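Local coordinates for CENP-V/GFA domain-containing protein (Rhodobacter sphaeroides 2.4.1, PDB 3FAC) that is of unknown function but probably binds zinc and may act as a carbon-sulfur lyase of the Gfa type, at residues E15-F20 with A38-L43. Numbering follows the deposited sequence.
Sequences ELLNGF and AATARL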
loop_
_atom_site.group_PDB
_atom_site.type_symbol
_atom_site.label_atom_id
_atom_site.label_comp_id
_atom_site.label_asym_id
_atom_site.label_seq_id
_atom_site.Cartn_x
_atom_site.Cartn_y
_atom_site.Cartn_z
ATOM N N GLU A 15 -6.308 5.932 7.420
ATOM C CA GLU A 15 -7.229 5.284 8.345
ATOM C C GLU A 15 -7.704 4.012 7.657
ATOM O O GLU A 15 -8.315 4.075 6.588
ATOM C CB GLU A 15 -8.433 6.183 8.631
ATOM C CG GLU A 15 -8.099 7.508 9.299
ATOM C CD GLU A 15 -7.449 7.334 10.659
ATOM O OE1 GLU A 15 -8.000 6.571 11.482
ATOM O OE2 GLU A 15 -6.394 7.962 10.907
ATOM N N LEU A 16 -7.419 2.862 8.259
ATOM C CA LEU A 16 -7.815 1.586 7.678
ATOM C C LEU A 16 -9.311 1.349 7.778
ATOM O O LEU A 16 -9.918 1.587 8.818
ATOM C CB LEU A 16 -7.080 0.435 8.368
ATOM C CG LEU A 16 -5.554 0.501 8.355
ATOM C CD1 LEU A 16 -5.001 -0.706 9.095
ATOM C CD2 LEU A 16 -5.044 0.544 6.921
ATOM N N LEU A 17 -9.897 0.868 6.689
ATOM C CA LEU A 17 -11.323 0.589 6.650
ATOM C C LEU A 17 -11.734 -0.409 7.723
ATOM O O LEU A 17 -12.564 -0.104 8.576
ATOM C CB LEU A 17 -11.719 0.038 5.281
ATOM C CG LEU A 17 -13.170 -0.439 5.160
ATOM C CD1 LEU A 17 -14.122 0.725 5.404
ATOM C CD2 LEU A 17 -13.396 -1.036 3.781
ATOM N N ASN A 18 -11.156 -1.603 7.675
ATOM C CA ASN A 18 -11.490 -2.640 8.640
ATOM C C ASN A 18 -10.236 -3.248 9.250
ATOM O O ASN A 18 -10.022 -4.458 9.184
ATOM C CB ASN A 18 -12.326 -3.731 7.962
ATOM C CG ASN A 18 -12.972 -4.677 8.958
ATOM O OD1 ASN A 18 -13.708 -4.246 9.846
ATOM N ND2 ASN A 18 -12.704 -5.971 8.812
ATOM N N GLY A 19 -9.410 -2.395 9.843
ATOM C CA GLY A 19 -8.182 -2.854 10.464
ATOM C C GLY A 19 -7.357 -3.786 9.600
ATOM O O GLY A 19 -7.318 -3.656 8.375
ATOM N N PHE A 20 -6.701 -4.738 10.253
ATOM C CA PHE A 20 -5.852 -5.714 9.581
ATOM C C PHE A 20 -6.598 -7.025 9.394
ATOM O O PHE A 20 -6.083 -7.965 8.793
ATOM C CB PHE A 20 -4.599 -5.956 10.419
ATOM C CG PHE A 20 -3.854 -4.699 10.757
ATOM C CD1 PHE A 20 -2.973 -4.130 9.845
ATOM C CD2 PHE A 20 -4.059 -4.068 11.976
ATOM C CE1 PHE A 20 -2.306 -2.949 10.142
ATOM C CE2 PHE A 20 -3.399 -2.886 12.284
ATOM C CZ PHE A 20 -2.518 -2.325 11.363
ATOM N N ALA A 38 -1.349 -6.201 1.999
ATOM C CA ALA A 38 -2.139 -4.979 1.985
ATOM C C ALA A 38 -3.391 -5.001 2.860
ATOM O O ALA A 38 -3.835 -6.056 3.319
ATOM C CB ALA A 38 -2.520 -4.633 0.550
ATOM N N ALA A 39 -3.938 -3.809 3.083
ATOM C CA ALA A 39 -5.150 -3.599 3.870
ATOM C C ALA A 39 -5.879 -2.441 3.194
ATOM O O ALA A 39 -5.242 -1.505 2.718
ATOM C CB ALA A 39 -4.796 -3.241 5.301
ATOM N N THR A 40 -7.206 -2.501 3.153
ATOM C CA THR A 40 -8.001 -1.467 2.491
ATOM C C THR A 40 -8.107 -0.128 3.227
ATOM O O THR A 40 -7.817 -0.033 4.418
ATOM C CB THR A 40 -9.431 -1.988 2.204
ATOM O OG1 THR A 40 -9.353 -3.179 1.413
ATOM C CG2 THR A 40 -10.245 -0.953 1.445
ATOM N N ALA A 41 -8.523 0.905 2.493
ATOM C CA ALA A 41 -8.706 2.248 3.035
ATOM C C ALA A 41 -9.494 3.121 2.052
ATOM O O ALA A 41 -9.149 3.205 0.875
ATOM C CB ALA A 41 -7.355 2.882 3.329
ATOM N N ARG A 42 -10.555 3.764 2.534
ATOM C CA ARG A 42 -11.374 4.629 1.687
ATOM C C ARG A 42 -10.513 5.746 1.101
ATOM O O ARG A 42 -9.543 6.178 1.725
ATOM C CB ARG A 42 -12.512 5.255 2.497
ATOM C CG ARG A 42 -13.437 4.266 3.189
ATOM C CD ARG A 42 -14.429 5.000 4.083
ATOM N NE ARG A 42 -15.292 4.092 4.835
ATOM C CZ ARG A 42 -16.239 3.331 4.292
ATOM N NH1 ARG A 42 -16.455 3.364 2.983
ATOM N NH2 ARG A 42 -16.974 2.534 5.061
ATOM N N LEU A 43 -10.874 6.213 -0.092
ATOM C CA LEU A 43 -10.136 7.291 -0.751
ATOM C C LEU A 43 -9.983 8.501 0.158
ATOM O O LEU A 43 -8.920 9.120 0.211
ATOM C CB LEU A 43 -10.852 7.738 -2.028
ATOM C CG LEU A 43 -10.801 6.861 -3.278
ATOM C CD1 LEU A 43 -11.552 7.559 -4.404
ATOM C CD2 LEU A 43 -9.353 6.611 -3.681
HETATM O O HOH W 1 -10.551 3.855 5.535
#
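One face of the R42 guanidinium carries L17 CD1, which sits toward the rim of the group, 3.4 Å from R42 NH2. One face of the F20 ring is met by L16 CD1, again toward the rim. The R42 chain runs extended from CG to NE and crosses the L17 side chain obliquely. L17 holds CG anti to its backbone N (chi1 174°). Its second methyl, CD2, lies alongside T40 CG2 at 3.9 Å, and the two side chains point the same way.

L17 N donates a fairly straight hydrogen bond to T40 O (3.2 Å, 165° at the hydrogen). The donor stands above the carbonyl plane, so the bond is not made along a lone pair. A water extends the link: it donates to E15 O at 2.5 Å and accepts from R42 N at 3.0 Å. L16 CD2 packs against A39 CB at 4.1 Å, and A39 is buried.

A39 and A41 pair through their backbones with V90 and Y88 of strand 87-91. Segment 15-20 thus lies as a loop along the edge of 38-42 not paired with 87-91; 38-42 is an edge strand of the five-stranded antiparallel sheet. The contact packs a loop against an edge strand, in a domain of the Gfa family, which belongs to the beta-tent clan.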